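Local coordinates for protein oxidoreductase (Corynebacterium diphtheriae, PDB 3K1Y) that probably acts as an FMN-dependent oxidoreductase of the NADPH-dependent FMN reductase family, with a flavodoxin-like fold, at residues A[32-37]-A[173-178]. Residues are numbered along the deposited sequence; the frame is centred on the assembly and turned at random.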
ATOM      1  N   ASP A  32      -9.622  24.152  -4.030  1.00 16.34           N
ATOM      2  CA  ASP A  32     -10.678  25.136  -4.258  1.00 18.87           C
ATOM      3  C   ASP A  32     -11.714  24.597  -5.238  1.00 19.27           C
ATOM      4  O   ASP A  32     -12.915  24.811  -5.054  1.00 20.78           O
ATOM      5  CB  ASP A  32     -10.105  26.456  -4.793  1.00 19.95           C
ATOM      6  CG  ASP A  32      -9.269  27.188  -3.757  1.00 22.62           C
ATOM      7  OD1 ASP A  32      -9.471  26.935  -2.551  1.00 25.00           O
ATOM      8  OD2 ASP A  32      -8.423  28.023  -4.147  1.00 27.15           O
ATOM      9  N   SER A  33     -11.257  23.903  -6.276  1.00 14.91           N
ATOM     10  CA  SER A  33     -12.188  23.344  -7.242  1.00 16.33           C
ATOM     11  C   SER A  33     -13.084  22.364  -6.525  1.00 15.97           C
ATOM     12  O   SER A  33     -14.296  22.336  -6.742  1.00 18.06           O
ATOM     13  CB  SER A  33     -11.452  22.619  -8.368  1.00 16.30           C
ATOM     14  OG  SER A  33     -10.918  23.547  -9.295  1.00 18.44           O
ATOM     15  N   ILE A  34     -12.488  21.566  -5.646  1.00 16.27           N
ATOM     16  CA  ILE A  34     -13.267  20.579  -4.921  1.00 15.98           C
ATOM     17  C   ILE A  34     -14.303  21.228  -4.006  1.00 16.79           C
ATOM     18  O   ILE A  34     -15.476  20.870  -4.062  1.00 17.16           O
ATOM     19  CB  ILE A  34     -12.360  19.622  -4.099  1.00 14.92           C
ATOM     20  CG1 ILE A  34     -11.405  18.879  -5.035  1.00 13.60           C
ATOM     21  CG2 ILE A  34     -13.223  18.603  -3.346  1.00 14.03           C
ATOM     22  CD1 ILE A  34     -10.608  17.775  -4.377  1.00 22.45           C
ATOM     23  N   SER A  35     -13.897  22.193  -3.185  1.00 19.55           N
ATOM     24  CA  SER A  35     -14.862  22.816  -2.278  1.00 20.74           C
ATOM     25  C   SER A  35     -15.919  23.648  -2.991  1.00 21.82           C
ATOM     26  O   SER A  35     -17.020  23.816  -2.472  1.00 23.24           O
ATOM     27  CB  SER A  35     -14.154  23.651  -1.204  1.00 19.72           C
ATOM     28  OG  SER A  35     -13.130  24.442  -1.755  1.00 19.59           O
ATOM     29  N   GLU A  36     -15.595  24.164  -4.172  1.00 25.44           N
ATOM     30  CA  GLU A  36     -16.557  24.946  -4.949  1.00 28.02           C
ATOM     31  C   GLU A  36     -17.638  23.997  -5.451  1.00 26.92           C
ATOM     32  O   GLU A  36     -18.827  24.290  -5.374  1.00 29.39           O
ATOM     33  CB  GLU A  36     -15.873  25.622  -6.138  1.00 28.56           C
ATOM     34  CG  GLU A  36     -15.656  27.118  -5.952  1.00 36.45           C
ATOM     35  CD  GLU A  36     -14.220  27.559  -6.227  1.00 45.34           C
ATOM     36  OE1 GLU A  36     -13.701  27.297  -7.340  1.00 48.22           O
ATOM     37  OE2 GLU A  36     -13.611  28.175  -5.321  1.00 46.48           O
ATOM     38  N   ALA A  37     -17.216  22.845  -5.961  1.00 14.04           N
ATOM     39  CA  ALA A  37     -18.154  21.849  -6.455  1.00 12.90           C
ATOM     40  C   ALA A  37     -18.984  21.318  -5.274  1.00 12.76           C
ATOM     41  O   ALA A  37     -20.182  21.058  -5.411  1.00 14.44           O
ATOM     42  CB  ALA A  37     -17.397  20.715  -7.142  1.00 11.63           C
ATOM     43  N   LYS A 173     -15.746  16.387 -14.427  1.00 26.78           N
ATOM     44  CA  LYS A 173     -16.973  15.673 -14.131  1.00 27.36           C
ATOM     45  C   LYS A 173     -16.673  14.824 -12.899  1.00 24.97           C
ATOM     46  O   LYS A 173     -17.509  14.673 -12.009  1.00 25.50           O
ATOM     47  CB  LYS A 173     -17.339  14.772 -15.309  1.00 28.79           C
ATOM     48  CG  LYS A 173     -18.822  14.657 -15.582  1.00 35.20           C
ATOM     49  CD  LYS A 173     -19.402  15.979 -16.069  1.00 41.20           C
ATOM     50  CE  LYS A 173     -18.700  16.460 -17.329  1.00 44.95           C
ATOM     51  NZ  LYS A 173     -18.745  15.446 -18.417  1.00 47.60           N
ATOM     52  N   ARG A 174     -15.455  14.286 -12.855  1.00 23.33           N
ATOM     53  CA  ARG A 174     -15.015  13.441 -11.753  1.00 20.36           C
ATOM     54  C   ARG A 174     -15.057  14.196 -10.419  1.00 18.92           C
ATOM     55  O   ARG A 174     -15.450  13.637  -9.386  1.00 17.67           O
ATOM     56  CB  ARG A 174     -13.607  12.929 -12.028  1.00 19.16           C
ATOM     57  CG  ARG A 174     -13.218  11.778 -11.145  1.00 17.11           C
ATOM     58  CD  ARG A 174     -11.790  11.344 -11.356  1.00 16.83           C
ATOM     59  NE  ARG A 174     -11.373  10.512 -10.233  1.00 16.01           N
ATOM     60  CZ  ARG A 174     -11.827   9.284 -10.002  1.00 15.60           C
ATOM     61  NH1 ARG A 174     -12.705   8.738 -10.834  1.00 14.75           N
ATOM     62  NH2 ARG A 174     -11.445   8.623  -8.914  1.00 12.24           N
ATOM     63  N   ILE A 175     -14.651  15.463 -10.443  1.00 21.41           N
ATOM     64  CA  ILE A 175     -14.676  16.294  -9.238  1.00 20.62           C
ATOM     65  C   ILE A 175     -16.126  16.395  -8.748  1.00 21.53           C
ATOM     66  O   ILE A 175     -16.406  16.249  -7.561  1.00 20.22           O
ATOM     67  CB  ILE A 175     -14.136  17.713  -9.532  1.00 21.45           C
ATOM     68  CG1 ILE A 175     -12.642  17.643  -9.880  1.00 20.22           C
ATOM     69  CG2 ILE A 175     -14.375  18.620  -8.336  1.00 20.24           C
ATOM     70  CD1 ILE A 175     -12.013  18.982 -10.199  1.00 27.06           C
ATOM     71  N   ALA A 176     -17.045  16.630  -9.680  1.00 18.03           N
ATOM     72  CA  ALA A 176     -18.460  16.733  -9.346  1.00 19.60           C
ATOM     73  C   ALA A 176     -18.949  15.450  -8.668  1.00 19.53           C
ATOM     74  O   ALA A 176     -19.677  15.513  -7.673  1.00 19.20           O
ATOM     75  CB  ALA A 176     -19.281  17.012 -10.603  1.00 21.71           C
ATOM     76  N   ARG A 177     -18.548  14.289  -9.191  1.00 19.56           N
ATOM     77  CA  ARG A 177     -18.970  13.024  -8.589  1.00 19.88           C
ATOM     78  C   ARG A 177     -18.547  12.956  -7.124  1.00 17.88           C
ATOM     79  O   ARG A 177     -19.364  12.660  -6.253  1.00 19.06           O
ATOM     80  CB  ARG A 177     -18.392  11.828  -9.348  1.00 20.39           C
ATOM     81  CG  ARG A 177     -18.813  10.485  -8.755  1.00 25.37           C
ATOM     82  CD  ARG A 177     -18.241   9.320  -9.537  1.00 27.28           C
ATOM     83  NE  ARG A 177     -18.607   9.405 -10.945  1.00 31.31           N
ATOM     84  CZ  ARG A 177     -18.163   8.588 -11.891  1.00 34.34           C
ATOM     85  NH1 ARG A 177     -17.323   7.605 -11.587  1.00 32.80           N
ATOM     86  NH2 ARG A 177     -18.559   8.760 -13.146  1.00 37.40           N
ATOM     87  N   ALA A 178     -17.269  13.222  -6.857  1.00 16.24           N
ATOM     88  CA  ALA A 178     -16.767  13.220  -5.482  1.00 14.66           C
ATOM     89  C   ALA A 178     -17.542  14.274  -4.688  1.00 15.29           C
ATOM     90  O   ALA A 178     -17.952  14.046  -3.549  1.00 14.82           O
ATOM     91  CB  ALA A 178     -15.290  13.547  -5.462  1.00 12.97           C
TER
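I175 projects from one helix into a notch formed by S33, I34 and A37 on another, where the axes of segments 32-37 and 173-178 approach to 8.9 Å and cross at -56°. One side chain does most of the joining: its CG2 methyl meets CB of A37 at 3.9 Å and lies 4.0 Å from the carbonyl O of S33. The same methyl stands 4.1 Å from CA of I34, so it rests largely on backbone and on the small alanine. The other branch diverges; with CG1 anti to its own carbonyl carbon (chi1 -66°), I175 carries CD1 to CB of S33, 4.1 Å away. I34 joins more loosely, its CG1 being 4.4 Å from CG2 of I175, while its side chain packs on I122 and A124 of strand 120-127. A178, one turn beyond I175, packs on I122 and on V156 of strand 150-159. Helices 26-44 and 165-188 thus cover one face of the parallel sheet as neighbours in one helical layer of a flavodoxin-like alpha/beta/alpha sandwich. No hydrogen bond crosses between 32-37 and 173-178, and the S33 carbonyl receives the A37 N-H within its helix. With just 168 Å² buried, cohesion here is apolar and centred on the branched isoleucine.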